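Local coordinates for putative lipoprotein (Bacteroides fragilis, PDB 3NQI) that is of unknown function but, as a putative lipoprotein of a gut Bacteroides, is probably tethered to the cell envelope through a lipid and may take part in lipid binding, at residues G79-T87 and F191-E202; I124-V132 and E144-L152. All blocks are in the same frame, centred on the assembly; numbering follows the deposited sequence.

Contact 1 (G79-T87 and F191-E202); sequences GIDATAITT and FKAYEISQILRE
Ile80 and Ala82, the residues before and after Asp81, grip Ala193 through its backbone. Ala193 N gives its hydrogen to Ile80 O at 2.8 Å in an almost straight bond, 178° at the hydrogen, and Ala193 O receives Ala82 N at 2.8 Å, more bent at 149°. Past this pair the strands part and water takes over. One water donates to Ala82 O (2.7 Å) and accepts from Glu195 N; a second accepts Ala84 N, with a weak bond to Glu195 O; a third donates to Ala84 O and weakly to Gln198 OE1. A fourth donates to Asp81 OD1 and weakly to Ala193 O, bridging the two segments; the Asp81 carboxylate is also held by the backbone N atoms of Arg48 and Met49. The Tyr194 ring lies beside Ala82-Ala84: Ala82 CB approaches it obliquely, 3.3 Å from CE2, Thr83 O and Ala84 N sit at the ring's edge, and the hydroxyl bonds to Phe150 O. On the side of Ala193 CB, Ile80 CD1 packs against that methyl at 3.7 Å. Farther on, the modelled copy of Ile199, one of two conformers, places CD1 near Thr86 CG2, though how closely they approach is uncertain. Glu195 OE1 receives Ser197 N at 2.9 Å, from above the carboxylate plane, at the first turn of the helix. This is a short parallel beta pairing that opens into a water-bridged gap, where strand 186-195 turns into helix 197-207, which packs on strand 84-87.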
loop_
_atom_site.group_PDB
_atom_site.type_symbol
_atom_site.label_atom_id
_atom_site.label_comp_id
_atom_site.label_asym_id
_atom_site.label_seq_id
_atom_site.Cartn_x
_atom_site.Cartn_y
_atom_site.Cartn_z
ATOM N N GLY A 79 7.942 3.262 -7.130
ATOM C CA GLY A 79 7.093 2.104 -7.106
ATOM C C GLY A 79 6.564 1.866 -5.703
ATOM O O GLY A 79 7.267 2.084 -4.732
ATOM N N ILE A 80 5.322 1.409 -5.577
ATOM C CA ILE A 80 4.774 1.178 -4.237
ATOM C C ILE A 80 4.112 -0.196 -4.051
ATOM O O ILE A 80 3.239 -0.370 -3.201
ATOM C CB ILE A 80 3.688 2.261 -3.993
ATOM C CG1 ILE A 80 2.588 2.131 -5.019
ATOM C CG2 ILE A 80 4.291 3.661 -3.915
ATOM C CD1 ILE A 80 1.394 3.102 -4.721
ATOM N N ASP A 81 4.498 -1.165 -4.870
ATOM C CA ASP A 81 3.947 -2.514 -4.794
ATOM C C ASP A 81 4.269 -3.173 -3.462
ATOM O O ASP A 81 5.404 -3.114 -2.991
ATOM C CB ASP A 81 4.490 -3.405 -5.930
ATOM C CG ASP A 81 4.073 -2.916 -7.309
ATOM O OD1 ASP A 81 2.975 -2.420 -7.486
ATOM O OD2 ASP A 81 4.862 -3.028 -8.225
ATOM N N ALA A 82 3.268 -3.838 -2.890
ATOM C CA ALA A 82 3.435 -4.654 -1.706
ATOM C C ALA A 82 2.692 -6.005 -1.833
ATOM O O ALA A 82 1.838 -6.175 -2.688
ATOM C CB ALA A 82 2.998 -3.868 -0.439
ATOM N N THR A 83 3.105 -6.999 -1.038
ATOM C CA THR A 83 2.575 -8.339 -1.143
ATOM C C THR A 83 1.330 -8.646 -0.339
ATOM O O THR A 83 1.257 -8.370 0.852
ATOM C CB THR A 83 3.630 -9.314 -0.692
ATOM O OG1 THR A 83 4.757 -9.039 -1.499
ATOM C CG2 THR A 83 3.184 -10.765 -0.856
ATOM N N ALA A 84 0.340 -9.205 -1.017
ATOM C CA ALA A 84 -0.854 -9.744 -0.338
ATOM C C ALA A 84 -0.852 -11.258 -0.505
ATOM O O ALA A 84 -0.602 -11.760 -1.589
ATOM C CB ALA A 84 -2.096 -9.132 -0.919
ATOM N N ILE A 85 -1.061 -11.987 0.569
ATOM C CA ILE A 85 -1.071 -13.423 0.521
ATOM C C ILE A 85 -2.310 -14.071 1.189
ATOM O O ILE A 85 -3.022 -13.426 1.985
ATOM C CB ILE A 85 0.203 -14.024 1.123
ATOM C CG1 ILE A 85 0.301 -13.736 2.593
ATOM C CG2 ILE A 85 1.513 -13.551 0.400
ATOM C CD1 ILE A 85 0.612 -14.978 3.346
ATOM N N THR A 86 -2.577 -15.341 0.837
ATOM C CA THR A 86 -3.551 -16.135 1.539
ATOM C C THR A 86 -2.763 -17.250 2.165
ATOM O O THR A 86 -1.799 -17.706 1.599
ATOM C CB THR A 86 -4.575 -16.778 0.590
ATOM O OG1 THR A 86 -3.871 -17.487 -0.434
ATOM C CG2 THR A 86 -5.436 -15.707 -0.067
ATOM N N THR A 87 -3.142 -17.632 3.359
ATOM C CA THR A 87 -2.596 -18.819 3.987
ATOM C C THR A 87 -3.753 -19.315 4.884
ATOM O O THR A 87 -4.620 -18.541 5.213
ATOM C CB THR A 87 -1.328 -18.495 4.767
ATOM O OG1 THR A 87 -0.759 -19.707 5.250
ATOM C CG2 THR A 87 -1.636 -17.547 5.966
ATOM N N PHE A 191 2.892 5.188 0.688
ATOM C CA PHE A 191 1.751 4.394 0.230
ATOM C C PHE A 191 2.225 2.990 -0.132
ATOM O O PHE A 191 3.332 2.852 -0.656
ATOM C CB PHE A 191 1.129 4.966 -0.952
ATOM C CG PHE A 191 0.382 6.215 -0.678
ATOM C CD1 PHE A 191 -0.831 6.174 -0.044
ATOM C CD2 PHE A 191 0.876 7.410 -1.097
ATOM C CE1 PHE A 191 -1.546 7.361 0.181
ATOM C CE2 PHE A 191 0.190 8.577 -0.855
ATOM C CZ PHE A 191 -1.034 8.535 -0.238
ATOM N N LYS A 192 1.403 1.982 0.174
ATOM C CA LYS A 192 1.677 0.575 -0.232
ATOM C C LYS A 192 0.431 0.079 -0.967
ATOM O O LYS A 192 -0.689 0.159 -0.449
ATOM C CB LYS A 192 1.970 -0.276 0.995
ATOM C CG LYS A 192 3.240 0.167 1.744
ATOM C CD LYS A 192 4.496 -0.354 0.955
ATOM C CE LYS A 192 5.751 0.269 1.369
ATOM N NZ LYS A 192 6.774 -0.162 0.366
ATOM N N ALA A 193 0.634 -0.381 -2.194
ATOM C CA ALA A 193 -0.446 -0.854 -3.043
ATOM C C ALA A 193 -0.416 -2.388 -3.160
ATOM O O ALA A 193 0.665 -3.006 -3.324
ATOM C CB ALA A 193 -0.369 -0.189 -4.439
ATOM N N TYR A 194 -1.611 -2.987 -3.064
ATOM C CA TYR A 194 -1.822 -4.440 -2.980
ATOM C C TYR A 194 -2.774 -4.935 -4.043
ATOM O O TYR A 194 -3.969 -4.578 -4.068
ATOM C CB TYR A 194 -2.407 -4.873 -1.622
ATOM C CG TYR A 194 -1.521 -4.504 -0.471
ATOM C CD1 TYR A 194 -1.561 -3.237 0.088
ATOM C CD2 TYR A 194 -0.604 -5.382 -0.000
ATOM C CE1 TYR A 194 -0.688 -2.867 1.102
ATOM C CE2 TYR A 194 0.264 -5.047 1.053
ATOM C CZ TYR A 194 0.227 -3.823 1.590
ATOM O OH TYR A 194 1.117 -3.498 2.589
ATOM N N GLU A 195 -2.250 -5.807 -4.902
ATOM C CA GLU A 195 -3.112 -6.498 -5.865
ATOM C C GLU A 195 -3.805 -7.641 -5.130
ATOM O O GLU A 195 -3.160 -8.584 -4.678
ATOM C CB GLU A 195 -2.259 -7.044 -7.060
ATOM C CG GLU A 195 -3.004 -7.127 -8.389
ATOM C CD GLU A 195 -4.118 -8.181 -8.423
ATOM O OE1 GLU A 195 -4.044 -9.179 -7.669
ATOM O OE2 GLU A 195 -5.030 -8.055 -9.252
ATOM N N ILE A 196 -5.119 -7.601 -5.043
ATOM C CA ILE A 196 -5.866 -8.514 -4.198
ATOM C C ILE A 196 -6.788 -9.500 -4.984
ATOM O O ILE A 196 -7.578 -10.177 -4.372
ATOM C CB ILE A 196 -6.660 -7.797 -3.138
ATOM C CG1 ILE A 196 -7.647 -6.807 -3.772
ATOM C CG2 ILE A 196 -5.699 -7.088 -2.121
ATOM C CD1 ILE A 196 -8.778 -6.449 -2.813
ATOM N N SER A 197 -6.595 -9.643 -6.301
ATOM C CA SER A 197 -7.460 -10.517 -7.088
ATOM C C SER A 197 -7.380 -11.959 -6.616
ATOM O O SER A 197 -8.394 -12.662 -6.557
ATOM C CB SER A 197 -7.123 -10.429 -8.571
ATOM O OG SER A 197 -7.410 -9.130 -9.037
ATOM N N GLN A 198 -6.208 -12.390 -6.247
ATOM C CA GLN A 198 -6.066 -13.780 -5.781
ATOM C C GLN A 198 -6.782 -13.959 -4.442
ATOM O O GLN A 198 -7.473 -14.953 -4.252
ATOM C CB GLN A 198 -4.615 -14.214 -5.681
ATOM C CG GLN A 198 -3.950 -14.417 -7.066
ATOM C CD GLN A 198 -2.502 -14.868 -6.990
ATOM O OE1 GLN A 198 -1.894 -14.833 -5.930
ATOM N NE2 GLN A 198 -1.951 -15.318 -8.126
ATOM N N ILE A 199 -6.721 -12.932 -3.594
ATOM C CA ILE A 199 -7.378 -12.962 -2.293
ATOM C C ILE A 199 -8.892 -13.008 -2.494
ATOM O O ILE A 199 -9.589 -13.815 -1.871
ATOM C CB ILE A 199 -7.061 -11.739 -1.420
ATOM C CG1 ILE A 199 -5.556 -11.478 -1.286
ATOM C CG2 ILE A 199 -7.671 -11.941 -0.064
ATOM C CD1 ILE A 199 -4.732 -12.695 -1.109
ATOM N N LEU A 200 -9.383 -12.129 -3.379
ATOM C CA LEU A 200 -10.808 -12.077 -3.707
ATOM C C LEU A 200 -11.318 -13.400 -4.282
ATOM O O LEU A 200 -12.403 -13.821 -3.918
ATOM C CB LEU A 200 -11.144 -10.890 -4.603
ATOM C CG LEU A 200 -11.043 -9.501 -3.951
ATOM C CD1 LEU A 200 -10.959 -8.332 -4.997
ATOM C CD2 LEU A 200 -12.225 -9.259 -2.993
ATOM N N ARG A 201 -10.529 -14.050 -5.136
ATOM C CA ARG A 201 -10.891 -15.324 -5.724
ATOM C C ARG A 201 -11.109 -16.380 -4.618
ATOM O O ARG A 201 -12.122 -17.091 -4.623
ATOM C CB ARG A 201 -9.808 -15.777 -6.710
ATOM C CG ARG A 201 -10.264 -16.803 -7.711
ATOM C CD ARG A 201 -9.102 -17.498 -8.402
ATOM N NE ARG A 201 -8.028 -17.805 -7.467
ATOM C CZ ARG A 201 -8.035 -18.765 -6.549
ATOM N NH1 ARG A 201 -9.056 -19.563 -6.380
ATOM N NH2 ARG A 201 -6.990 -18.896 -5.754
ATOM N N GLU A 202 -10.169 -16.464 -3.668
ATOM C CA GLU A 202 -10.266 -17.416 -2.545
ATOM C C GLU A 202 -11.409 -17.103 -1.608
ATOM O O GLU A 202 -12.101 -17.998 -1.170
ATOM C CB GLU A 202 -8.954 -17.538 -1.757
ATOM C CG GLU A 202 -7.978 -18.458 -2.454
ATOM C CD GLU A 202 -8.437 -19.917 -2.442
ATOM O OE1 GLU A 202 -8.208 -20.610 -1.437
ATOM O OE2 GLU A 202 -9.067 -20.400 -3.371
HETATM O O HOH W 1 0.478 -3.512 -6.538
HETATM O O HOH W 2 0.473 -6.517 -4.940
HETATM O O HOH W 3 -2.312 -13.044 -2.999
HETATM O O HOH W 4 0.158 -9.187 -3.875
#

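Contact 2 (I124-V132 and E144-L152); sequences IVLPVLYRV and ELAKHTFTL
An aromatic cluster of Tyr130, His148 and Phe150 lies toward the Val132 end of a buried interface between two strands that face each other mainly through side chains, with no backbone pairing between them, their axes 10.4 Å apart at 151°. Phe150 meets Tyr130 in a T-shaped pair: its CZ stands over the centre of the tyrosine ring, 3.7 Å above the plane, and the planes make 71°. Tyr130 can offer that face because its CG lies between backbone N and carbonyl carbon (chi1 65°), folding the ring over the strand. The same ring brings CE2 over a face of His148, with the two planes oblique. Val128 CG1 touches Phe150 CE1 at 3.6 Å.

Histidine and carboxylate are joined as well. His148 NE2 donates to Glu144 OE2 at 2.9 Å, nearly straight and in the imidazole plane, yet reaching the oxygen from above the carboxylate plane. OE2 also has a salt bridge to Arg184 and accepts Lys133 N, which would favour the charged carboxylate; ND1 of His148 pairs with Tyr172 OH, so both ring nitrogens are engaged. Val132 CG1 lies 3.6 Å from His148 NE2. Tyr130 OH bonds to Ser190 OG, and a water 2.8 Å from it donates to Leu145 O.

Toward the other end the contact is aliphatic: Leu126 CD2 and Leu152 CD2 meet tip to tip at 3.9 Å, and Ile124 CD1 touches Leu152 CD1. Strand 186-195 hydrogen-bonds along strand 123-132, strand 165-174 pairs with strand 148-155 and stacks Tyr172 on Phe150, strand 214-221 packs on Ile124 and Leu152, and helix 138-145 leads through a type I turn into His148.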
loop_
_atom_site.group_PDB
_atom_site.type_symbol
_atom_site.label_atom_id
_atom_site.label_comp_id
_atom_site.label_asym_id
_atom_site.label_seq_id
_atom_site.Cartn_x
_atom_site.Cartn_y
_atom_site.Cartn_z
ATOM N N ILE A 124 -6.079 -2.337 -3.637
ATOM C CA ILE A 124 -6.313 -1.408 -2.554
ATOM C C ILE A 124 -4.960 -0.820 -2.083
ATOM O O ILE A 124 -3.895 -1.376 -2.372
ATOM C CB ILE A 124 -7.055 -2.046 -1.369
ATOM C CG1 ILE A 124 -6.243 -3.204 -0.834
ATOM C CG2 ILE A 124 -8.532 -2.483 -1.785
ATOM C CD1 ILE A 124 -6.767 -3.781 0.524
ATOM N N VAL A 125 -5.070 0.335 -1.415
ATOM C CA VAL A 125 -3.916 1.116 -1.038
ATOM C C VAL A 125 -3.914 1.447 0.450
ATOM O O VAL A 125 -4.918 1.922 0.974
ATOM C CB VAL A 125 -3.772 2.382 -1.871
ATOM C CG1 VAL A 125 -2.460 3.163 -1.427
ATOM C CG2 VAL A 125 -3.667 2.006 -3.367
ATOM N N LEU A 126 -2.787 1.146 1.110
ATOM C CA LEU A 126 -2.570 1.559 2.516
ATOM C C LEU A 126 -1.632 2.749 2.620
ATOM O O LEU A 126 -0.509 2.677 2.206
ATOM C CB LEU A 126 -2.054 0.386 3.357
ATOM C CG LEU A 126 -3.031 -0.675 3.874
ATOM C CD1 LEU A 126 -3.950 -1.141 2.847
ATOM C CD2 LEU A 126 -2.166 -1.856 4.553
ATOM N N PRO A 127 -2.109 3.900 3.162
ATOM C CA PRO A 127 -1.133 4.905 3.594
ATOM C C PRO A 127 -0.473 4.442 4.878
ATOM O O PRO A 127 -1.215 4.082 5.795
ATOM C CB PRO A 127 -1.991 6.135 3.856
ATOM C CG PRO A 127 -3.388 5.740 3.565
ATOM C CD PRO A 127 -3.476 4.275 3.580
ATOM N N VAL A 128 0.865 4.289 4.953
ATOM C CA VAL A 128 1.488 3.904 6.180
ATOM C C VAL A 128 2.321 5.082 6.783
ATOM O O VAL A 128 3.119 5.711 6.078
ATOM C CB VAL A 128 2.360 2.609 6.034
ATOM C CG1 VAL A 128 2.660 2.116 7.427
ATOM C CG2 VAL A 128 1.600 1.567 5.256
ATOM N N LEU A 129 2.054 5.416 8.048
ATOM C CA LEU A 129 2.879 6.349 8.874
ATOM C C LEU A 129 3.663 5.455 9.857
ATOM O O LEU A 129 3.097 4.692 10.650
ATOM C CB LEU A 129 2.022 7.407 9.556
ATOM C CG LEU A 129 2.578 8.747 10.082
ATOM C CD1 LEU A 129 3.235 9.567 8.989
ATOM C CD2 LEU A 129 1.441 9.536 10.710
ATOM N N TYR A 130 4.981 5.497 9.738
ATOM C CA TYR A 130 5.817 4.606 10.501
ATOM C C TYR A 130 7.178 5.210 10.883
ATOM O O TYR A 130 7.488 6.325 10.517
ATOM C CB TYR A 130 5.950 3.312 9.748
ATOM C CG TYR A 130 6.653 3.347 8.414
ATOM C CD1 TYR A 130 6.033 3.837 7.282
ATOM C CD2 TYR A 130 7.939 2.838 8.271
ATOM C CE1 TYR A 130 6.700 3.909 6.032
ATOM C CE2 TYR A 130 8.601 2.864 7.024
ATOM C CZ TYR A 130 7.971 3.376 5.913
ATOM O OH TYR A 130 8.609 3.396 4.721
ATOM N N ARG A 131 7.975 4.476 11.645
ATOM C CA ARG A 131 9.215 5.021 12.194
ATOM C C ARG A 131 10.414 4.328 11.596
ATOM O O ARG A 131 10.469 3.106 11.592
ATOM C CB ARG A 131 9.237 4.834 13.720
ATOM C CG ARG A 131 8.286 5.774 14.484
ATOM C CD ARG A 131 8.016 5.300 15.925
ATOM N NE ARG A 131 7.016 4.263 15.858
ATOM C CZ ARG A 131 5.743 4.383 16.216
ATOM N NH1 ARG A 131 5.281 5.495 16.791
ATOM N NH2 ARG A 131 4.937 3.341 15.999
ATOM N N VAL A 132 11.381 5.101 11.108
ATOM C CA VAL A 132 12.624 4.558 10.588
ATOM C C VAL A 132 13.860 5.004 11.394
ATOM O O VAL A 132 13.802 5.903 12.252
ATOM C CB VAL A 132 12.782 4.906 9.083
ATOM C CG1 VAL A 132 11.582 4.278 8.259
ATOM C CG2 VAL A 132 12.867 6.410 8.838
ATOM N N GLU A 144 17.651 1.302 4.477
ATOM C CA GLU A 144 16.805 1.362 5.646
ATOM C C GLU A 144 15.370 1.122 5.225
ATOM O O GLU A 144 14.681 0.311 5.835
ATOM C CB GLU A 144 16.892 2.726 6.351
ATOM C CG GLU A 144 15.912 3.016 7.472
ATOM C CD GLU A 144 15.797 1.966 8.568
ATOM O OE1 GLU A 144 16.672 1.097 8.739
ATOM O OE2 GLU A 144 14.812 1.988 9.298
ATOM N N LEU A 145 14.924 1.833 4.197
ATOM C CA LEU A 145 13.548 1.670 3.691
ATOM C C LEU A 145 13.238 0.235 3.274
ATOM O O LEU A 145 12.123 -0.264 3.542
ATOM C CB LEU A 145 13.245 2.693 2.590
ATOM C CG LEU A 145 13.140 4.192 2.983
ATOM C CD1 LEU A 145 13.027 5.061 1.733
ATOM C CD2 LEU A 145 11.986 4.491 3.963
ATOM N N ALA A 146 14.219 -0.446 2.686
ATOM C CA ALA A 146 14.095 -1.857 2.269
ATOM C C ALA A 146 13.912 -2.835 3.422
ATOM O O ALA A 146 13.550 -3.958 3.191
ATOM C CB ALA A 146 15.311 -2.294 1.472
ATOM N N LYS A 147 14.261 -2.449 4.644
ATOM C CA LYS A 147 14.045 -3.307 5.796
ATOM C C LYS A 147 12.575 -3.460 6.218
ATOM O O LYS A 147 12.268 -4.308 7.031
ATOM C CB LYS A 147 14.822 -2.773 6.993
ATOM C CG LYS A 147 16.335 -2.941 6.875
ATOM C CD LYS A 147 17.077 -2.481 8.147
ATOM C CE LYS A 147 18.561 -2.866 8.106
ATOM N NZ LYS A 147 18.917 -4.312 8.423
ATOM N N HIS A 148 11.702 -2.555 5.780
ATOM C CA HIS A 148 10.337 -2.540 6.225
ATOM C C HIS A 148 9.434 -3.202 5.215
ATOM O O HIS A 148 9.315 -2.711 4.097
ATOM C CB HIS A 148 9.893 -1.078 6.383
ATOM C CG HIS A 148 10.714 -0.318 7.385
ATOM N ND1 HIS A 148 10.326 -0.160 8.704
ATOM C CD2 HIS A 148 11.937 0.263 7.280
ATOM C CE1 HIS A 148 11.269 0.503 9.360
ATOM N NE2 HIS A 148 12.271 0.744 8.526
ATOM N N THR A 149 8.748 -4.238 5.628
ATOM C CA THR A 149 7.806 -4.930 4.736
ATOM C C THR A 149 6.447 -4.970 5.378
ATOM O O THR A 149 6.316 -5.285 6.588
ATOM C CB THR A 149 8.277 -6.351 4.348
ATOM O OG1 THR A 149 8.417 -7.128 5.498
ATOM C CG2 THR A 149 9.624 -6.341 3.547
ATOM N N PHE A 150 5.453 -4.584 4.581
ATOM C CA PHE A 150 4.073 -4.473 4.987
ATOM C C PHE A 150 3.293 -5.478 4.151
ATOM O O PHE A 150 2.988 -5.220 2.955
ATOM C CB PHE A 150 3.555 -3.041 4.743
ATOM C CG PHE A 150 4.364 -1.989 5.423
ATOM C CD1 PHE A 150 4.101 -1.671 6.744
ATOM C CD2 PHE A 150 5.439 -1.387 4.759
ATOM C CE1 PHE A 150 4.865 -0.710 7.393
ATOM C CE2 PHE A 150 6.190 -0.398 5.369
ATOM C CZ PHE A 150 5.900 -0.047 6.697
ATOM N N THR A 151 3.003 -6.626 4.751
ATOM C CA THR A 151 2.323 -7.702 4.045
ATOM C C THR A 151 0.895 -7.844 4.511
ATOM O O THR A 151 0.654 -7.945 5.748
ATOM C CB THR A 151 3.052 -9.008 4.321
ATOM O OG1 THR A 151 4.371 -8.875 3.860
ATOM C CG2 THR A 151 2.391 -10.234 3.621
ATOM N N LEU A 152 -0.056 -7.858 3.571
ATOM C CA LEU A 152 -1.469 -8.160 3.933
ATOM C C LEU A 152 -1.710 -9.646 3.851
ATOM O O LEU A 152 -1.411 -10.279 2.806
ATOM C CB LEU A 152 -2.478 -7.441 3.081
ATOM C CG LEU A 152 -2.617 -5.974 3.346
ATOM C CD1 LEU A 152 -3.639 -5.436 2.310
ATOM C CD2 LEU A 152 -3.059 -5.686 4.859
HETATM O O HOH W 5 9.700 1.178 3.454
#

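Contact 2 is the more buried of the two and joins its strands by side chains; contact 1 is partly exposed, its strands bonded briefly through the backbone and then by water. Their strands are neighbours: 186-195 pairs antiparallel with 123-132, and 78-87 runs parallel to 148-155, so each contact takes one strand from each of these pairs. A direct bond from Lys192 O to Leu126 N ties them, while the Tyr194 ring packs on Leu152. Along the chain, contact 2 is nested within the loop closed by contact 1. Contact 2 relies on aromatic and aliphatic packing with a buried histidine-carboxylate pair, contact 1 on solvated backbone near helix 197-207.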